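PDB 1TY0: putative exotoxin (superantigen) from Streptococcus pyogenes, which acts as a superantigen exotoxin that can use one common surface both to bind the T-cell receptor and to form a dimer. Local coordinates for the interface of chains A and B. Residues are numbered along the deposited sequence; one frame, centred on the assembly and turned at random. Chains: chain A/B, putative exotoxin (superantigen).

Contacts 1 and 2 are neighbouring patches of one two-fold symmetric interface, their C-alpha centres about 13 Å apart. A:Glu19 belongs to both: its carboxylate works in contact 1 and its backbone carbonyl in contact 2. Contact 1 sets the loop at B:Phe79 against helix 131-146 of chain A, while contact 2 brings together the ends of helices 5-18 and the side chains of A:Arg183 and B:Arg183. The twin of the phenylalanine-glutamate pair of contact 1 reappears in contact 2 with the chains exchanged. Together they form part of the dimer surface, which the protein can also use for T-cell receptor binding.

Contact 1: the interface of chains A and B. Residues chain A 19-20, 140, 144; chain B 79-81.
B:Phe79 and B:Thr80 both have extended backbones, and this stretch of loop runs past A:Glu19 and the helical residues A:Gln140 and A:Gln144. The ring of B:Phe79 reaches toward the backbone joining A:Glu19 to A:Ile20, with CE2 3.7 Å from the amide N of A:Ile20. Its CD2 corner meets the carboxylate of A:Glu19, OE1 standing 3.4 Å from CD2. The carboxylate carbon lies at the ring edge, in the ring plane, and the two planes are turned 56° apart, so the acid borders the ring without stacking on it. With CG anti to the carbonyl carbon and a bend at chi2 (-74°), A:Glu19 brings its carboxylate beside the ring; water 1 bridges the chains there, 2.7 Å from OE1 of A:Glu19 and 2.9 Å from the backbone N of B:Phe79. The other carboxylate oxygen, OE2, accepts a hydrogen bond of 3.2 Å from NE2 of A:Gln140, which approaches from above the carboxylate plane. Next in the relay, NE2 of A:Gln144 gives a hydrogen bond of 2.6 Å to the side-chain carbonyl OE1 of A:Gln140, in the plane of that carbonyl. The relay ties both ends of the A:Gln140 amide and probably helps hold the acid beside the ring. Across the interface the amide of A:Gln144 lies alongside the backbone of B:Thr80, CD to CA 3.8 Å; although its OE1 comes near the N of B:Arg81, the N-H points elsewhere, so no hydrogen bond forms. A:Gln140 and A:Gln144 lie one turn apart on helix 131-146 within the beta-grasp domain, whereas the partner loop lies between strands 69-74 and 84-88 in the OB-fold domain of chain B.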
ATOM      1  N   GLU A  19      -1.457  -0.027  -7.582  1.00 14.77           N
ATOM      2  CA  GLU A  19      -1.506  -1.303  -6.856  1.00 14.71           C
ATOM      3  C   GLU A  19      -0.918  -0.933  -5.502  1.00 13.43           C
ATOM      4  O   GLU A  19       0.237  -1.224  -5.210  1.00 15.67           O
ATOM      5  CB  GLU A  19      -0.630  -2.353  -7.543  1.00 20.11           C
ATOM      6  CG  GLU A  19      -1.325  -3.093  -8.677  1.00 26.69           C
ATOM      7  CD  GLU A  19      -2.338  -4.100  -8.170  1.00 31.03           C
ATOM      8  OE1 GLU A  19      -1.927  -5.066  -7.487  1.00 34.10           O
ATOM      9  OE2 GLU A  19      -3.543  -3.928  -8.449  1.00 35.02           O
ATOM     10  N   ILE A  20      -1.733  -0.287  -4.679  1.00 13.82           N
ATOM     11  CA  ILE A  20      -1.280   0.205  -3.390  1.00 14.77           C
ATOM     12  C   ILE A  20      -2.388   0.216  -2.339  1.00 12.94           C
ATOM     13  O   ILE A  20      -3.572   0.157  -2.666  1.00 14.04           O
ATOM     14  CB  ILE A  20      -0.746   1.641  -3.579  1.00 16.19           C
ATOM     15  CG1 ILE A  20      -0.241   2.227  -2.263  1.00 20.33           C
ATOM     16  CG2 ILE A  20      -1.848   2.513  -4.153  1.00 19.06           C
ATOM     17  CD1 ILE A  20       0.365   3.603  -2.438  1.00 24.53           C
ATOM     18  N   GLN A 140      -9.018   0.591  -9.403  1.00 12.82           N
ATOM     19  CA  GLN A 140      -8.748  -0.744  -8.891  1.00 14.06           C
ATOM     20  C   GLN A 140      -9.782  -1.733  -9.430  1.00 14.71           C
ATOM     21  O   GLN A 140      -9.439  -2.852  -9.815  1.00 14.91           O
ATOM     22  CB  GLN A 140      -8.761  -0.746  -7.364  1.00 16.64           C
ATOM     23  CG  GLN A 140      -7.379  -0.601  -6.738  1.00 16.94           C
ATOM     24  CD  GLN A 140      -6.463  -1.766  -7.076  1.00 20.12           C
ATOM     25  OE1 GLN A 140      -6.899  -2.914  -7.137  1.00 25.41           O
ATOM     26  NE2 GLN A 140      -5.180  -1.476  -7.283  1.00 23.32           N
ATOM     27  N   GLN A 144      -8.689  -4.856 -11.766  1.00 16.37           N
ATOM     28  CA  GLN A 144      -9.032  -6.221 -11.388  1.00 18.27           C
ATOM     29  C   GLN A 144      -9.990  -6.905 -12.356  1.00 18.81           C
ATOM     30  O   GLN A 144      -9.857  -8.097 -12.639  1.00 20.38           O
ATOM     31  CB  GLN A 144      -9.692  -6.212 -10.008  1.00 18.30           C
ATOM     32  CG  GLN A 144      -8.796  -5.773  -8.867  1.00 18.12           C
ATOM     33  CD  GLN A 144      -9.592  -5.303  -7.663  1.00 20.03           C
ATOM     34  OE1 GLN A 144     -10.773  -5.628  -7.514  1.00 20.14           O
ATOM     35  NE2 GLN A 144      -8.948  -4.537  -6.790  1.00 19.46           N
TER
ATOM     36  N   PHE B  79      -4.635  -7.789  -4.935  1.00 15.10           N
ATOM     37  CA  PHE B  79      -5.834  -7.078  -4.517  1.00 18.88           C
ATOM     38  C   PHE B  79      -7.003  -7.597  -5.340  1.00 19.07           C
ATOM     39  O   PHE B  79      -6.867  -7.834  -6.541  1.00 19.17           O
ATOM     40  CB  PHE B  79      -5.672  -5.571  -4.735  1.00 20.63           C
ATOM     41  CG  PHE B  79      -4.554  -4.962  -3.936  1.00 24.33           C
ATOM     42  CD1 PHE B  79      -4.565  -5.017  -2.545  1.00 24.27           C
ATOM     43  CD2 PHE B  79      -3.484  -4.345  -4.574  1.00 25.27           C
ATOM     44  CE1 PHE B  79      -3.524  -4.467  -1.799  1.00 24.25           C
ATOM     45  CE2 PHE B  79      -2.435  -3.791  -3.835  1.00 27.49           C
ATOM     46  CZ  PHE B  79      -2.455  -3.852  -2.447  1.00 24.93           C
ATOM     47  N   THR B  80      -8.142  -7.793  -4.691  1.00 18.32           N
ATOM     48  CA  THR B  80      -9.327  -8.279  -5.386  1.00 18.57           C
ATOM     49  C   THR B  80     -10.514  -7.419  -4.983  1.00 18.47           C
ATOM     50  O   THR B  80     -10.392  -6.546  -4.125  1.00 18.13           O
ATOM     51  CB  THR B  80      -9.648  -9.738  -5.021  1.00 18.66           C
ATOM     52  OG1 THR B  80     -10.236  -9.782  -3.715  1.00 19.44           O
ATOM     53  CG2 THR B  80      -8.372 -10.581  -5.031  1.00 19.35           C
ATOM     54  N   ARG B  81     -11.660  -7.682  -5.598  1.00 19.22           N
ATOM     55  CA  ARG B  81     -12.873  -6.931  -5.318  1.00 21.04           C
ATOM     56  C   ARG B  81     -13.481  -7.266  -3.961  1.00 19.00           C
ATOM     57  O   ARG B  81     -14.393  -6.582  -3.506  1.00 19.64           O
ATOM     58  CB  ARG B  81     -13.908  -7.193  -6.410  1.00 22.53           C
ATOM     59  CG  ARG B  81     -14.324  -8.650  -6.532  1.00 27.33           C
ATOM     60  CD  ARG B  81     -15.479  -8.788  -7.502  1.00 31.59           C
ATOM     61  NE  ARG B  81     -15.174  -8.158  -8.783  1.00 36.84           N
ATOM     62  CZ  ARG B  81     -16.079  -7.898  -9.721  1.00 38.71           C
ATOM     63  NH1 ARG B  81     -17.353  -8.212  -9.521  1.00 40.98           N
ATOM     64  NH2 ARG B  81     -15.712  -7.322 -10.857  1.00 39.80           N
TER
HETATM   65  O   HOH W   1      -3.647  -7.083  -7.569  1.00 21.64           O

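Contact 2: the interface of chains A and B. Residues chain A 16, 19, 79, 183; chain B 15, 19-20, 183.
The backbone carbonyl O of B:Glu19 accepts a hydrogen bond from the guanidinium nitrogen NH1 of A:Arg183, 3.0 Å long and fairly straight at 163°. The oxygen lies at the guanidinium edge, almost in its plane. The other terminal nitrogen, NH2, turns back into its own chain and gives a 2.8 Å hydrogen bond to the carbonyl O of A:Tyr16, the donor being tilted from the carbonyl plane. One face of the same guanidinium is covered by the phenol ring, with CZ of A:Tyr16 3.7 Å above the guanidinium plane, over its centre; this cover and the internal bond probably help fix how the guanidinium faces the partner. The twin bond, from NH1 of B:Arg183 to O of A:Glu19, is longer at 3.2 Å, and its donor stands above the carbonyl plane. Here a face of the arginine is covered by the CD1 methyl of B:Ile20. The two guanidinium groups approach each other, NH2 of A:Arg183 lying 4.2 Å from NH2 of B:Arg183; any repulsion is probably eased by the carbonyls and nearby glutamates. Unlike A:Glu19, B:Glu19 has CG anti to its backbone N (chi1 -175°), and this places CG 3.5 Å from the phenol OH of A:Tyr16. Its carboxylate continues to the ring of A:Phe79, where OE1 meets CD2 and the planes are 69° apart. Water 2 links OE2 of B:Glu19, 2.7 Å away, to the backbone N of A:Phe79. By joining the loops after helix 5-18 to the partner's helix 183-187 in both directions, this patch helps hold the superantigen dimer together.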
ATOM      1  N   TYR A  16       1.530  -0.163 -11.549  1.00 18.25           N
ATOM      2  CA  TYR A  16       2.337  -0.148 -10.340  1.00 18.53           C
ATOM      3  C   TYR A  16       1.883   0.932  -9.361  1.00 17.09           C
ATOM      4  O   TYR A  16       1.743   0.675  -8.167  1.00 15.97           O
ATOM      5  CB  TYR A  16       3.810   0.096 -10.662  1.00 21.65           C
ATOM      6  CG  TYR A  16       4.567   0.632  -9.468  1.00 25.30           C
ATOM      7  CD1 TYR A  16       4.698  -0.127  -8.304  1.00 26.27           C
ATOM      8  CD2 TYR A  16       5.104   1.919  -9.478  1.00 27.18           C
ATOM      9  CE1 TYR A  16       5.345   0.386  -7.181  1.00 29.96           C
ATOM     10  CE2 TYR A  16       5.750   2.439  -8.361  1.00 30.00           C
ATOM     11  CZ  TYR A  16       5.867   1.668  -7.217  1.00 31.26           C
ATOM     12  OH  TYR A  16       6.503   2.179  -6.109  1.00 35.06           O
ATOM     13  N   GLU A  19      -1.457  -0.027  -7.582  1.00 14.77           N
ATOM     14  CA  GLU A  19      -1.506  -1.303  -6.856  1.00 14.71           C
ATOM     15  C   GLU A  19      -0.918  -0.933  -5.502  1.00 13.43           C
ATOM     16  O   GLU A  19       0.237  -1.224  -5.210  1.00 15.67           O
ATOM     17  CB  GLU A  19      -0.630  -2.353  -7.543  1.00 20.11           C
ATOM     18  CG  GLU A  19      -1.325  -3.093  -8.677  1.00 26.69           C
ATOM     19  CD  GLU A  19      -2.338  -4.100  -8.170  1.00 31.03           C
ATOM     20  OE1 GLU A  19      -1.927  -5.066  -7.487  1.00 34.10           O
ATOM     21  OE2 GLU A  19      -3.543  -3.928  -8.449  1.00 35.02           O
ATOM     22  N   PHE A  79       7.636   7.317   1.422  1.00 10.90           N
ATOM     23  CA  PHE A  79       7.759   6.863   2.803  1.00 10.89           C
ATOM     24  C   PHE A  79       9.071   7.394   3.363  1.00 11.39           C
ATOM     25  O   PHE A  79      10.055   7.551   2.631  1.00 11.89           O
ATOM     26  CB  PHE A  79       7.774   5.329   2.893  1.00 12.69           C
ATOM     27  CG  PHE A  79       6.515   4.674   2.405  1.00 14.46           C
ATOM     28  CD1 PHE A  79       5.280   5.014   2.947  1.00 17.08           C
ATOM     29  CD2 PHE A  79       6.568   3.704   1.413  1.00 18.76           C
ATOM     30  CE1 PHE A  79       4.114   4.394   2.505  1.00 16.32           C
ATOM     31  CE2 PHE A  79       5.403   3.076   0.964  1.00 20.09           C
ATOM     32  CZ  PHE A  79       4.177   3.425   1.513  1.00 19.16           C
ATOM     33  N   ARG A 183       4.924   7.728  -8.391  1.00 12.93           N
ATOM     34  CA  ARG A 183       3.625   7.864  -7.745  1.00 13.02           C
ATOM     35  C   ARG A 183       3.368   9.331  -7.429  1.00 11.50           C
ATOM     36  O   ARG A 183       2.247   9.813  -7.571  1.00 12.42           O
ATOM     37  CB  ARG A 183       3.553   7.019  -6.471  1.00 14.54           C
ATOM     38  CG  ARG A 183       3.070   5.606  -6.735  1.00 16.76           C
ATOM     39  CD  ARG A 183       3.114   4.735  -5.486  1.00 16.87           C
ATOM     40  NE  ARG A 183       2.571   3.412  -5.773  1.00 19.07           N
ATOM     41  CZ  ARG A 183       2.872   2.309  -5.094  1.00 21.69           C
ATOM     42  NH1 ARG A 183       3.722   2.358  -4.075  1.00 19.87           N
ATOM     43  NH2 ARG A 183       2.321   1.153  -5.438  1.00 22.95           N
TER
ATOM     44  N   ASN B  15      11.609  -3.127  -5.999  1.00 16.42           N
ATOM     45  CA  ASN B  15      11.228  -1.768  -5.642  1.00 18.18           C
ATOM     46  C   ASN B  15       9.706  -1.671  -5.644  1.00 19.37           C
ATOM     47  O   ASN B  15       9.111  -1.088  -4.737  1.00 19.95           O
ATOM     48  CB  ASN B  15      11.841  -0.787  -6.648  1.00 19.15           C
ATOM     49  CG  ASN B  15      12.275   0.518  -6.004  1.00 20.49           C
ATOM     50  OD1 ASN B  15      12.556   0.571  -4.808  1.00 21.41           O
ATOM     51  ND2 ASN B  15      12.352   1.576  -6.805  1.00 23.36           N
ATOM     52  N   GLU B  19       7.477  -1.339  -1.834  1.00 13.42           N
ATOM     53  CA  GLU B  19       6.983   0.022  -1.608  1.00 14.36           C
ATOM     54  C   GLU B  19       5.488  -0.091  -1.327  1.00 15.91           C
ATOM     55  O   GLU B  19       4.656   0.234  -2.180  1.00 16.15           O
ATOM     56  CB  GLU B  19       7.210   0.888  -2.853  1.00 15.79           C
ATOM     57  CG  GLU B  19       6.831   2.357  -2.651  1.00 16.40           C
ATOM     58  CD  GLU B  19       7.877   3.121  -1.862  1.00 19.87           C
ATOM     59  OE1 GLU B  19       8.620   2.486  -1.084  1.00 19.30           O
ATOM     60  OE2 GLU B  19       7.947   4.361  -2.011  1.00 19.94           O
ATOM     61  N   ILE B  20       5.141  -0.540  -0.127  1.00 15.27           N
ATOM     62  CA  ILE B  20       3.736  -0.727   0.205  1.00 17.53           C
ATOM     63  C   ILE B  20       3.443  -0.564   1.689  1.00 16.90           C
ATOM     64  O   ILE B  20       4.340  -0.654   2.529  1.00 17.68           O
ATOM     65  CB  ILE B  20       3.285  -2.140  -0.250  1.00 19.92           C
ATOM     66  CG1 ILE B  20       1.762  -2.270  -0.174  1.00 21.31           C
ATOM     67  CG2 ILE B  20       3.949  -3.199   0.627  1.00 20.99           C
ATOM     68  CD1 ILE B  20       1.234  -3.496  -0.876  1.00 25.26           C
ATOM     69  N   ARG B 183       4.760  -9.847  -6.886  1.00 12.02           N
ATOM     70  CA  ARG B 183       4.814  -9.673  -5.444  1.00 12.05           C
ATOM     71  C   ARG B 183       4.616 -11.027  -4.782  1.00 11.64           C
ATOM     72  O   ARG B 183       5.258 -11.336  -3.780  1.00 12.05           O
ATOM     73  CB  ARG B 183       3.737  -8.701  -4.973  1.00 15.90           C
ATOM     74  CG  ARG B 183       4.152  -7.251  -5.111  1.00 18.90           C
ATOM     75  CD  ARG B 183       3.077  -6.318  -4.591  1.00 21.85           C
ATOM     76  NE  ARG B 183       3.598  -4.974  -4.368  1.00 26.39           N
ATOM     77  CZ  ARG B 183       2.841  -3.887  -4.264  1.00 26.57           C
ATOM     78  NH1 ARG B 183       1.524  -3.983  -4.368  1.00 26.41           N
ATOM     79  NH2 ARG B 183       3.401  -2.703  -4.052  1.00 30.58           N
TER
HETATM   80  O   HOH W   2       9.375   5.947  -0.434  1.00 18.32           O